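Local coordinates for protein carbohydrate deacetylase Agd3 (Neosartorya fumigata, PDB 6NWZ) that probably removes N-acetyl groups from the exopolysaccharide galactosaminogalactan as a metal-dependent de-N-acetylase required for biofilm formation by this mould, at residues 236-248 with 636-648. Numbering follows the deposited sequence.
Sequences WLTRGLYAGHRRV and SRPIPVTFPVAPT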
loop_
_atom_site.group_PDB
_atom_site.type_symbol
_atom_site.label_atom_id
_atom_site.label_comp_id
_atom_site.label_asym_id
_atom_site.label_seq_id
_atom_site.Cartn_x
_atom_site.Cartn_y
_atom_site.Cartn_z
ATOM N N TRP A 236 -11.653 14.718 -8.499
ATOM C CA TRP A 236 -12.615 15.727 -8.928
ATOM C C TRP A 236 -12.753 16.835 -7.892
ATOM O O TRP A 236 -12.825 18.017 -8.246
ATOM C CB TRP A 236 -13.970 15.073 -9.201
ATOM C CG TRP A 236 -15.029 16.038 -9.641
ATOM C CD1 TRP A 236 -15.244 16.494 -10.908
ATOM C CD2 TRP A 236 -16.023 16.663 -8.817
ATOM N NE1 TRP A 236 -16.306 17.365 -10.926
ATOM C CE2 TRP A 236 -16.802 17.487 -9.654
ATOM C CE3 TRP A 236 -16.328 16.608 -7.453
ATOM C CZ2 TRP A 236 -17.864 18.251 -9.174
ATOM C CZ3 TRP A 236 -17.386 17.367 -6.979
ATOM C CH2 TRP A 236 -18.139 18.177 -7.838
ATOM N N LEU A 237 -12.790 16.472 -6.604
ATOM C CA LEU A 237 -12.963 17.480 -5.562
ATOM C C LEU A 237 -11.799 18.457 -5.524
ATOM O O LEU A 237 -11.993 19.637 -5.222
ATOM C CB LEU A 237 -13.121 16.809 -4.199
ATOM C CG LEU A 237 -13.450 17.712 -3.017
ATOM C CD1 LEU A 237 -14.794 18.374 -3.243
ATOM C CD2 LEU A 237 -13.457 16.896 -1.739
ATOM N N THR A 238 -10.589 17.990 -5.818
ATOM C CA THR A 238 -9.402 18.829 -5.767
ATOM C C THR A 238 -9.018 19.393 -7.128
ATOM O O THR A 238 -8.021 20.116 -7.220
ATOM C CB THR A 238 -8.217 18.043 -5.194
ATOM O OG1 THR A 238 -7.876 16.978 -6.088
ATOM C CG2 THR A 238 -8.558 17.464 -3.830
ATOM N N ARG A 239 -9.774 19.077 -8.181
ATOM C CA ARG A 239 -9.432 19.426 -9.560
ATOM C C ARG A 239 -8.038 18.939 -9.956
ATOM O O ARG A 239 -7.411 19.509 -10.854
ATOM C CB ARG A 239 -9.548 20.937 -9.801
ATOM C CG ARG A 239 -10.968 21.475 -9.726
ATOM C CD ARG A 239 -10.995 22.985 -9.882
ATOM N NE ARG A 239 -12.352 23.492 -10.047
ATOM C CZ ARG A 239 -13.145 23.837 -9.038
ATOM N NH1 ARG A 239 -12.715 23.721 -7.789
ATOM N NH2 ARG A 239 -14.365 24.295 -9.276
ATOM N N GLY A 240 -7.537 17.885 -9.310
ATOM C CA GLY A 240 -6.198 17.398 -9.566
ATOM C C GLY A 240 -5.078 18.218 -8.963
ATOM O O GLY A 240 -3.907 17.961 -9.268
ATOM N N LEU A 241 -5.391 19.193 -8.115
ATOM C CA LEU A 241 -4.401 20.091 -7.530
ATOM C C LEU A 241 -4.536 20.033 -6.016
ATOM O O LEU A 241 -5.590 20.383 -5.472
ATOM C CB LEU A 241 -4.602 21.517 -8.049
ATOM C CG LEU A 241 -3.654 22.623 -7.592
ATOM C CD1 LEU A 241 -2.231 22.330 -8.038
ATOM C CD2 LEU A 241 -4.132 23.953 -8.147
ATOM N N TYR A 242 -3.478 19.591 -5.336
ATOM C CA TYR A 242 -3.556 19.353 -3.899
ATOM C C TYR A 242 -2.158 19.162 -3.329
ATOM O O TYR A 242 -1.204 18.859 -4.051
ATOM C CB TYR A 242 -4.422 18.127 -3.580
ATOM C CG TYR A 242 -3.975 16.866 -4.287
ATOM C CD1 TYR A 242 -3.023 16.027 -3.723
ATOM C CD2 TYR A 242 -4.502 16.519 -5.524
ATOM C CE1 TYR A 242 -2.610 14.877 -4.372
ATOM C CE2 TYR A 242 -4.096 15.375 -6.180
ATOM C CZ TYR A 242 -3.153 14.558 -5.601
ATOM O OH TYR A 242 -2.754 13.420 -6.259
ATOM N N ALA A 243 -2.056 19.340 -2.017
ATOM C CA ALA A 243 -0.850 18.972 -1.286
ATOM C C ALA A 243 -0.933 17.476 -1.023
ATOM O O ALA A 243 -1.667 17.027 -0.141
ATOM C CB ALA A 243 -0.733 19.770 0.008
ATOM N N GLY A 244 -0.206 16.695 -1.809
ATOM C CA GLY A 244 -0.261 15.258 -1.647
ATOM C C GLY A 244 0.570 14.563 -2.699
ATOM O O GLY A 244 1.372 15.187 -3.398
ATOM N N HIS A 245 0.343 13.252 -2.816
ATOM C CA HIS A 245 1.198 12.388 -3.620
ATOM C C HIS A 245 0.561 11.014 -3.815
ATOM O O HIS A 245 0.256 10.323 -2.835
ATOM C CB HIS A 245 2.567 12.267 -2.947
ATOM C CG HIS A 245 3.515 11.345 -3.644
ATOM N ND1 HIS A 245 3.814 11.455 -4.987
ATOM C CD2 HIS A 245 4.248 10.306 -3.178
ATOM C CE1 HIS A 245 4.682 10.515 -5.320
ATOM N NE2 HIS A 245 4.962 9.806 -4.240
ATOM N N ARG A 246 0.363 10.607 -5.072
ATOM C CA ARG A 246 -0.256 9.326 -5.416
ATOM C C ARG A 246 0.788 8.401 -6.033
ATOM O O ARG A 246 1.137 8.548 -7.209
ATOM C CB ARG A 246 -1.422 9.516 -6.384
ATOM C CG ARG A 246 -2.082 8.207 -6.790
ATOM C CD ARG A 246 -2.996 8.388 -7.990
ATOM N NE ARG A 246 -2.248 8.440 -9.244
ATOM C CZ ARG A 246 -2.728 8.926 -10.386
ATOM N NH1 ARG A 246 -3.961 9.416 -10.439
ATOM N NH2 ARG A 246 -1.974 8.930 -11.477
ATOM N N ARG A 247 1.256 7.428 -5.254
ATOM C CA ARG A 247 2.222 6.445 -5.727
ATOM C C ARG A 247 1.819 5.064 -5.228
ATOM O O ARG A 247 1.366 4.919 -4.091
ATOM C CB ARG A 247 3.640 6.805 -5.255
ATOM C CG ARG A 247 4.680 5.698 -5.404
ATOM C CD ARG A 247 5.019 5.412 -6.858
ATOM N NE ARG A 247 5.675 6.548 -7.497
ATOM C CZ ARG A 247 5.117 7.300 -8.440
ATOM N NH1 ARG A 247 3.890 7.031 -8.870
ATOM N NH2 ARG A 247 5.791 8.315 -8.961
ATOM N N VAL A 248 1.971 4.053 -6.083
ATOM C CA VAL A 248 1.724 2.662 -5.714
ATOM C C VAL A 248 3.034 1.897 -5.840
ATOM O O VAL A 248 3.606 1.812 -6.935
ATOM C CB VAL A 248 0.632 2.017 -6.579
ATOM C CG1 VAL A 248 0.517 0.530 -6.261
ATOM C CG2 VAL A 248 -0.693 2.701 -6.346
ATOM N N SER A 636 11.430 19.547 8.020
ATOM C CA SER A 636 12.605 18.711 7.791
ATOM C C SER A 636 12.558 18.051 6.419
ATOM O O SER A 636 13.595 17.887 5.766
ATOM C CB SER A 636 12.709 17.652 8.892
ATOM O OG SER A 636 13.523 16.563 8.486
ATOM N N ARG A 637 11.370 17.679 5.963
ATOM C CA ARG A 637 11.162 16.976 4.710
ATOM C C ARG A 637 10.487 17.875 3.683
ATOM O O ARG A 637 9.797 18.837 4.040
ATOM C CB ARG A 637 10.298 15.730 4.939
ATOM C CG ARG A 637 10.885 14.741 5.924
ATOM C CD ARG A 637 12.016 13.962 5.292
ATOM N NE ARG A 637 12.524 12.925 6.183
ATOM C CZ ARG A 637 13.418 12.013 5.823
ATOM N NH1 ARG A 637 13.897 12.011 4.588
ATOM N NH2 ARG A 637 13.830 11.104 6.695
ATOM N N PRO A 638 10.663 17.595 2.394
ATOM C CA PRO A 638 9.935 18.356 1.376
ATOM C C PRO A 638 8.460 17.990 1.365
ATOM O O PRO A 638 8.068 16.867 1.694
ATOM C CB PRO A 638 10.622 17.951 0.068
ATOM C CG PRO A 638 11.171 16.604 0.347
ATOM C CD PRO A 638 11.590 16.622 1.791
ATOM N N ILE A 639 7.644 18.965 0.983
ATOM C CA ILE A 639 6.192 18.822 0.933
ATOM C C ILE A 639 5.801 18.496 -0.505
ATOM O O ILE A 639 6.120 19.282 -1.411
ATOM C CB ILE A 639 5.482 20.097 1.413
ATOM C CG1 ILE A 639 6.025 20.545 2.772
ATOM C CG2 ILE A 639 3.987 19.869 1.496
ATOM C CD1 ILE A 639 5.944 19.483 3.836
ATOM N N PRO A 640 5.119 17.382 -0.759
ATOM C CA PRO A 640 4.695 17.073 -2.129
ATOM C C PRO A 640 3.515 17.929 -2.558
ATOM O O PRO A 640 2.610 18.220 -1.770
ATOM C CB PRO A 640 4.302 15.593 -2.046
ATOM C CG PRO A 640 3.855 15.420 -0.632
ATOM C CD PRO A 640 4.723 16.332 0.196
ATOM N N VAL A 641 3.533 18.342 -3.824
ATOM C CA VAL A 641 2.450 19.111 -4.428
ATOM C C VAL A 641 2.154 18.517 -5.796
ATOM O O VAL A 641 3.056 18.395 -6.631
ATOM C CB VAL A 641 2.796 20.608 -4.549
ATOM C CG1 VAL A 641 1.601 21.396 -5.078
ATOM C CG2 VAL A 641 3.235 21.160 -3.210
ATOM N N THR A 642 0.898 18.148 -6.020
ATOM C CA THR A 642 0.470 17.511 -7.258
ATOM C C THR A 642 -0.187 18.543 -8.168
ATOM O O THR A 642 -1.116 19.244 -7.751
ATOM C CB THR A 642 -0.496 16.362 -6.957
ATOM O OG1 THR A 642 0.189 15.362 -6.190
ATOM C CG2 THR A 642 -1.031 15.743 -8.242
ATOM N N PHE A 643 0.303 18.633 -9.407
ATOM C CA PHE A 643 -0.152 19.617 -10.379
ATOM C C PHE A 643 -0.872 18.942 -11.534
ATOM O O PHE A 643 -0.318 18.016 -12.142
ATOM C CB PHE A 643 1.032 20.427 -10.921
ATOM C CG PHE A 643 1.572 21.437 -9.955
ATOM C CD1 PHE A 643 2.555 21.089 -9.043
ATOM C CD2 PHE A 643 1.103 22.740 -9.966
ATOM C CE1 PHE A 643 3.056 22.022 -8.156
ATOM C CE2 PHE A 643 1.599 23.676 -9.081
ATOM C CZ PHE A 643 2.576 23.317 -8.174
ATOM N N PRO A 644 -2.095 19.377 -11.873
ATOM C CA PRO A 644 -2.757 18.868 -13.081
ATOM C C PRO A 644 -2.361 19.664 -14.316
ATOM O O PRO A 644 -2.557 19.226 -15.454
ATOM C CB PRO A 644 -4.243 19.043 -12.754
ATOM C CG PRO A 644 -4.265 20.279 -11.890
ATOM C CD PRO A 644 -2.959 20.302 -11.117
ATOM N N VAL A 645 -1.823 20.857 -14.087
ATOM C CA VAL A 645 -1.271 21.706 -15.132
ATOM C C VAL A 645 0.135 22.091 -14.705
ATOM O O VAL A 645 0.374 22.393 -13.530
ATOM C CB VAL A 645 -2.132 22.963 -15.377
ATOM C CG1 VAL A 645 -1.474 23.858 -16.408
ATOM C CG2 VAL A 645 -3.522 22.569 -15.836
ATOM N N ALA A 646 1.067 22.065 -15.648
ATOM C CA ALA A 646 2.455 22.340 -15.319
ATOM C C ALA A 646 2.603 23.771 -14.811
ATOM O O ALA A 646 2.055 24.700 -15.420
ATOM C CB ALA A 646 3.344 22.115 -16.539
ATOM N N PRO A 647 3.296 23.988 -13.695
ATOM C CA PRO A 647 3.590 25.358 -13.260
ATOM C C PRO A 647 4.604 26.015 -14.185
ATOM O O PRO A 647 5.258 25.366 -15.005
ATOM C CB PRO A 647 4.151 25.172 -11.847
ATOM C CG PRO A 647 4.680 23.770 -11.835
ATOM C CD PRO A 647 3.761 22.984 -12.723
ATOM N N THR A 648 4.732 27.339 -14.045
ATOM C CA THR A 648 5.638 28.086 -14.914
ATOM C C THR A 648 7.093 27.693 -14.691
ATOM O O THR A 648 7.906 27.792 -15.616
ATOM C CB THR A 648 5.471 29.588 -14.699
ATOM O OG1 THR A 648 5.510 29.878 -13.296
ATOM C CG2 THR A 648 4.155 30.071 -15.292
#
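Tyr242 has its CG between the backbone N and the carbonyl carbon (chi1 55°), which carries the ring to where Thr642 lies over one face. Thr642 in turn keeps OG1 beside its backbone N (chi1 -63°) and CG2 anti to it, which aims the hydroxyl at Gly244 and lays the methyl by the phenol end of the ring, CG2 3.5 Å from Tyr242 OH. Thr642 CB makes a CH-pi contact 3.7 Å from the Tyr242 ring centroid, displaced toward the rim. Thr642 OG1 donates to Gly244 O at 3.0 Å, approaching from well above the carbonyl plane. The backbones of the same two residues join: Thr642 N gives a nearly straight bond to Tyr242 O (3.0 Å, 172°), whereas the return bond from Tyr242 N to Thr642 O is weak. The same Thr642 O also takes a CA-H...O contact from Leu241, whose CD1 meets Phe643 CD2 obliquely. At one end Pro644 CD sits 3.1 Å from Gly240 O and also meets Leu241 CB; at the other, Pro640 CB rests on His245 CB. Outside the pair, strand 663-667 bonds to the other edge of strand 639-643. Helix 224-237 ends in a Schellman motif at Arg239, which overlaps a type I' turn from Thr238 to Leu241, and the chain then docks through a single antiparallel bridge, Tyr242 with Thr642, on an edge strand of the small three-stranded C-terminal sheet.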